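Local coordinates for protein acetone carboxylase alpha subunit (Xanthobacter autotrophicus Py2, PDB 5M45) that forms the alpha subunit of a multi-subunit carboxylase and belongs to the hydantoinase B/oxoprolinase family, with a manganese ion bound in its fold, at residues I504-C518 with G646-G658. Residues are numbered along the deposited sequence; the frame is centred on the assembly and turned at random.
Sequences IKASSGGSGKYRGGC and GYVLERFAGEVYG
S507 is held to segment 646-658 twice, by its main chain and by its own side chain. Its N donates to Y647 O (2.9 Å, N-H...O 165°) from well above the carbonyl plane, while its OG receives the N-H of L649 almost straight on (3.0 Å, 176°). With OG lying beside the backbone N, the hydroxyl reaches across to L649 N, and the two bonds bracket V648. Next to this grip, the CB of A506 touches both G646 O and the CD2 branch of L649. The guanidinium of R515 lies nearly parallel to the Y647 ring, the planes 8° apart, but is offset toward its root: Y647 CB sits over one guanidinium face, and R515 NH2 is 3.8 Å from Y647 CG. A bend at chi3 brings the group there, and a salt bridge from NE to D642, on helix 636-645, fixes it further. At the same ring, I504 CG2 lies 4.0 Å from Y647 CD1, and C518 SG is at the edge. One water donates to both I504 O and G646 O; a second lies between S511 OG and Y657 OH. G512 O approaches the Y657 ring edge in plane, 3.5 Å from Y657 CE1. The arrangement is that of a long loop between antiparallel strands 497-504 and 520-526, packed against segment 646-658 of the same chain, which leaves helix 636-645 through a Schellman motif at G646.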
loop_
_atom_site.group_PDB
_atom_site.type_symbol
_atom_site.label_atom_id
_atom_site.label_comp_id
_atom_site.label_asym_id
_atom_site.label_seq_id
_atom_site.Cartn_x
_atom_site.Cartn_y
_atom_site.Cartn_z
ATOM N N ILE A 504 23.883 31.475 7.718
ATOM C CA ILE A 504 23.358 32.098 6.505
ATOM C C ILE A 504 24.238 31.665 5.299
ATOM O O ILE A 504 25.470 31.569 5.420
ATOM C CB ILE A 504 23.350 33.642 6.643
ATOM C CG1 ILE A 504 22.356 34.079 7.722
ATOM C CG2 ILE A 504 23.037 34.303 5.296
ATOM C CD1 ILE A 504 22.436 35.552 8.070
ATOM N N LYS A 505 23.604 31.360 4.155
ATOM C CA LYS A 505 24.316 30.724 2.992
ATOM C C LYS A 505 24.863 31.803 2.040
ATOM O O LYS A 505 24.115 32.359 1.233
ATOM C CB LYS A 505 23.398 29.730 2.238
ATOM C CG LYS A 505 24.101 28.912 1.144
ATOM C CD LYS A 505 25.126 27.941 1.715
ATOM C CE LYS A 505 25.758 27.095 0.641
ATOM N NZ LYS A 505 27.113 26.665 1.072
ATOM N N ALA A 506 26.154 32.092 2.155
ATOM C CA ALA A 506 26.792 33.145 1.366
ATOM C C ALA A 506 26.706 32.877 -0.137
ATOM O O ALA A 506 26.886 31.759 -0.594
ATOM C CB ALA A 506 28.246 33.312 1.793
ATOM N N SER A 507 26.379 33.934 -0.874
ATOM C CA SER A 507 26.303 33.950 -2.349
ATOM C C SER A 507 25.220 33.049 -2.921
ATOM O O SER A 507 25.270 32.711 -4.125
ATOM C CB SER A 507 27.697 33.757 -3.004
ATOM O OG SER A 507 28.527 34.916 -2.842
ATOM N N SER A 508 24.192 32.708 -2.110
ATOM C CA SER A 508 23.051 31.934 -2.602
ATOM C C SER A 508 21.949 32.828 -3.239
ATOM O O SER A 508 21.310 32.433 -4.214
ATOM C CB SER A 508 22.473 31.014 -1.521
ATOM O OG SER A 508 22.049 31.735 -0.384
ATOM N N GLY A 509 21.713 34.015 -2.681
ATOM C CA GLY A 509 20.698 34.923 -3.221
ATOM C C GLY A 509 21.094 35.435 -4.600
ATOM O O GLY A 509 22.301 35.696 -4.875
ATOM N N GLY A 510 20.101 35.528 -5.494
ATOM C CA GLY A 510 20.324 35.940 -6.872
ATOM C C GLY A 510 20.797 37.386 -6.967
ATOM O O GLY A 510 20.192 38.290 -6.378
ATOM N N SER A 511 21.889 37.591 -7.701
ATOM C CA SER A 511 22.476 38.928 -7.855
ATOM C C SER A 511 21.562 39.900 -8.615
ATOM O O SER A 511 20.818 39.497 -9.542
ATOM C CB SER A 511 23.833 38.844 -8.569
ATOM O OG SER A 511 24.683 37.954 -7.858
ATOM N N GLY A 512 21.624 41.159 -8.203
ATOM C CA GLY A 512 20.834 42.199 -8.858
ATOM C C GLY A 512 21.045 43.575 -8.256
ATOM O O GLY A 512 21.766 43.716 -7.236
ATOM N N LYS A 513 20.437 44.576 -8.878
ATOM C CA LYS A 513 20.289 45.881 -8.226
ATOM C C LYS A 513 19.743 45.723 -6.778
ATOM O O LYS A 513 20.268 46.325 -5.815
ATOM C CB LYS A 513 19.360 46.787 -9.020
ATOM C CG LYS A 513 19.470 48.216 -8.542
ATOM C CD LYS A 513 18.111 48.850 -8.354
ATOM C CE LYS A 513 17.679 49.558 -9.559
ATOM N NZ LYS A 513 16.843 50.738 -9.122
ATOM N N TYR A 514 18.698 44.915 -6.669
ATOM C CA TYR A 514 18.221 44.360 -5.395
ATOM C C TYR A 514 18.482 42.838 -5.453
ATOM O O TYR A 514 18.179 42.150 -6.448
ATOM C CB TYR A 514 16.739 44.732 -5.106
ATOM C CG TYR A 514 16.559 46.229 -5.027
ATOM C CD1 TYR A 514 17.139 46.974 -3.976
ATOM C CD2 TYR A 514 15.868 46.937 -6.025
ATOM C CE1 TYR A 514 17.029 48.359 -3.934
ATOM C CE2 TYR A 514 15.736 48.323 -5.969
ATOM C CZ TYR A 514 16.322 49.028 -4.946
ATOM O OH TYR A 514 16.210 50.422 -4.898
ATOM N N ARG A 515 19.101 42.341 -4.389
ATOM C CA ARG A 515 19.561 40.957 -4.287
ATOM C C ARG A 515 18.414 40.096 -3.770
ATOM O O ARG A 515 17.672 40.522 -2.863
ATOM C CB ARG A 515 20.770 40.891 -3.315
ATOM C CG ARG A 515 21.325 39.494 -3.095
ATOM C CD ARG A 515 22.423 39.391 -2.010
ATOM N NE ARG A 515 22.259 40.164 -0.788
ATOM C CZ ARG A 515 21.345 39.968 0.171
ATOM N NH1 ARG A 515 20.415 39.007 0.112
ATOM N NH2 ARG A 515 21.365 40.748 1.229
ATOM N N GLY A 516 18.245 38.911 -4.350
ATOM C CA GLY A 516 17.346 37.923 -3.782
ATOM C C GLY A 516 17.786 37.476 -2.378
ATOM O O GLY A 516 18.977 37.564 -2.010
ATOM N N GLY A 517 16.824 37.002 -1.592
ATOM C CA GLY A 517 17.132 36.482 -0.274
ATOM C C GLY A 517 18.118 35.311 -0.344
ATOM O O GLY A 517 18.019 34.442 -1.242
ATOM N N CYS A 518 19.079 35.282 0.578
ATOM C CA CYS A 518 19.917 34.098 0.730
ATOM C C CYS A 518 19.127 32.957 1.383
ATOM O O CYS A 518 18.146 33.187 2.116
ATOM C CB CYS A 518 21.180 34.405 1.547
ATOM S SG CYS A 518 22.390 35.387 0.636
ATOM N N GLY A 646 27.922 38.419 5.734
ATOM C CA GLY A 646 27.938 37.010 5.288
ATOM C C GLY A 646 26.935 36.624 4.187
ATOM O O GLY A 646 26.693 35.439 3.955
ATOM N N TYR A 647 26.369 37.622 3.510
ATOM C CA TYR A 647 25.419 37.406 2.414
ATOM C C TYR A 647 26.051 37.173 1.034
ATOM O O TYR A 647 25.437 36.524 0.166
ATOM C CB TYR A 647 24.379 38.550 2.335
ATOM C CG TYR A 647 23.528 38.709 3.596
ATOM C CD1 TYR A 647 22.356 37.986 3.766
ATOM C CD2 TYR A 647 23.889 39.605 4.607
ATOM C CE1 TYR A 647 21.573 38.118 4.913
ATOM C CE2 TYR A 647 23.126 39.755 5.762
ATOM C CZ TYR A 647 21.963 39.026 5.908
ATOM O OH TYR A 647 21.184 39.141 7.043
ATOM N N VAL A 648 27.240 37.731 0.820
ATOM C CA VAL A 648 27.963 37.674 -0.439
ATOM C C VAL A 648 29.450 37.471 -0.162
ATOM O O VAL A 648 30.021 38.182 0.666
ATOM C CB VAL A 648 27.801 39.012 -1.217
ATOM C CG1 VAL A 648 28.727 39.064 -2.452
ATOM C CG2 VAL A 648 26.352 39.239 -1.623
ATOM N N LEU A 649 30.079 36.550 -0.885
ATOM C CA LEU A 649 31.530 36.337 -0.803
ATOM C C LEU A 649 32.309 37.494 -1.445
ATOM O O LEU A 649 31.963 37.951 -2.557
ATOM C CB LEU A 649 31.929 35.001 -1.462
ATOM C CG LEU A 649 31.387 33.709 -0.866
ATOM C CD1 LEU A 649 31.688 32.500 -1.766
ATOM C CD2 LEU A 649 31.960 33.478 0.516
ATOM N N GLU A 650 33.367 37.927 -0.763
ATOM C CA GLU A 650 34.157 39.095 -1.172
ATOM C C GLU A 650 34.576 39.079 -2.657
ATOM O O GLU A 650 34.517 40.110 -3.335
ATOM C CB GLU A 650 35.400 39.229 -0.273
ATOM C CG GLU A 650 36.199 40.538 -0.467
ATOM C CD GLU A 650 37.205 40.501 -1.602
ATOM O OE1 GLU A 650 37.610 39.397 -2.004
ATOM O OE2 GLU A 650 37.609 41.581 -2.116
ATOM N N ARG A 651 34.974 37.905 -3.158
ATOM C CA ARG A 651 35.489 37.781 -4.516
ATOM C C ARG A 651 34.490 38.062 -5.621
ATOM O O ARG A 651 34.894 38.344 -6.735
ATOM C CB ARG A 651 36.175 36.421 -4.711
ATOM C CG ARG A 651 35.232 35.205 -4.684
ATOM C CD ARG A 651 35.996 33.987 -4.097
ATOM N NE ARG A 651 35.288 32.677 -4.106
ATOM C CZ ARG A 651 34.918 32.049 -5.218
ATOM N NH1 ARG A 651 34.325 30.856 -5.214
ATOM N NH2 ARG A 651 35.107 32.627 -6.405
ATOM N N PHE A 652 33.188 38.078 -5.343
ATOM C CA PHE A 652 32.222 38.447 -6.364
ATOM C C PHE A 652 31.891 39.939 -6.414
ATOM O O PHE A 652 31.207 40.393 -7.343
ATOM C CB PHE A 652 30.948 37.589 -6.190
ATOM C CG PHE A 652 31.198 36.147 -6.443
ATOM C CD1 PHE A 652 31.394 35.688 -7.753
ATOM C CD2 PHE A 652 31.316 35.253 -5.394
ATOM C CE1 PHE A 652 31.666 34.347 -8.023
ATOM C CE2 PHE A 652 31.606 33.907 -5.648
ATOM C CZ PHE A 652 31.751 33.448 -6.968
ATOM N N ALA A 653 32.331 40.729 -5.438
ATOM C CA ALA A 653 31.993 42.173 -5.430
ATOM C C ALA A 653 32.441 42.885 -6.695
ATOM O O ALA A 653 31.666 43.654 -7.295
ATOM C CB ALA A 653 32.577 42.861 -4.218
ATOM N N GLY A 654 33.685 42.621 -7.093
ATOM C CA GLY A 654 34.274 43.193 -8.299
ATOM C C GLY A 654 33.639 42.664 -9.559
ATOM O O GLY A 654 33.169 43.437 -10.371
ATOM N N GLU A 655 33.593 41.346 -9.726
ATOM C CA GLU A 655 33.163 40.757 -11.000
ATOM C C GLU A 655 31.660 40.937 -11.278
ATOM O O GLU A 655 31.269 41.270 -12.392
ATOM C CB GLU A 655 33.513 39.270 -11.034
ATOM C CG GLU A 655 33.210 38.584 -12.384
ATOM C CD GLU A 655 34.254 38.833 -13.483
ATOM O OE1 GLU A 655 35.403 39.061 -13.123
ATOM O OE2 GLU A 655 33.919 38.810 -14.710
ATOM N N VAL A 656 30.833 40.754 -10.260
ATOM C CA VAL A 656 29.370 40.804 -10.415
ATOM C C VAL A 656 28.812 42.235 -10.332
ATOM O O VAL A 656 28.033 42.650 -11.194
ATOM C CB VAL A 656 28.700 39.899 -9.360
ATOM C CG1 VAL A 656 27.181 40.051 -9.362
ATOM C CG2 VAL A 656 29.091 38.438 -9.601
ATOM N N TYR A 657 29.207 42.983 -9.295
ATOM C CA TYR A 657 28.616 44.292 -9.016
ATOM C C TYR A 657 29.498 45.483 -9.421
ATOM O O TYR A 657 29.021 46.633 -9.401
ATOM C CB TYR A 657 28.300 44.384 -7.513
ATOM C CG TYR A 657 27.330 43.343 -6.983
ATOM C CD1 TYR A 657 25.949 43.530 -7.118
ATOM C CD2 TYR A 657 27.765 42.224 -6.306
ATOM C CE1 TYR A 657 25.052 42.610 -6.624
ATOM C CE2 TYR A 657 26.872 41.305 -5.798
ATOM C CZ TYR A 657 25.509 41.484 -5.965
ATOM O OH TYR A 657 24.600 40.559 -5.483
ATOM N N GLY A 658 30.752 45.226 -9.784
ATOM C CA GLY A 658 31.693 46.288 -10.134
ATOM C C GLY A 658 32.071 47.165 -8.955
ATOM O O GLY A 658 32.449 48.337 -9.140
HETATM O O HOH W 1 27.346 33.538 5.799
HETATM O O HOH W 2 24.268 36.532 -3.126
HETATM O O HOH W 3 25.223 38.080 -5.102
#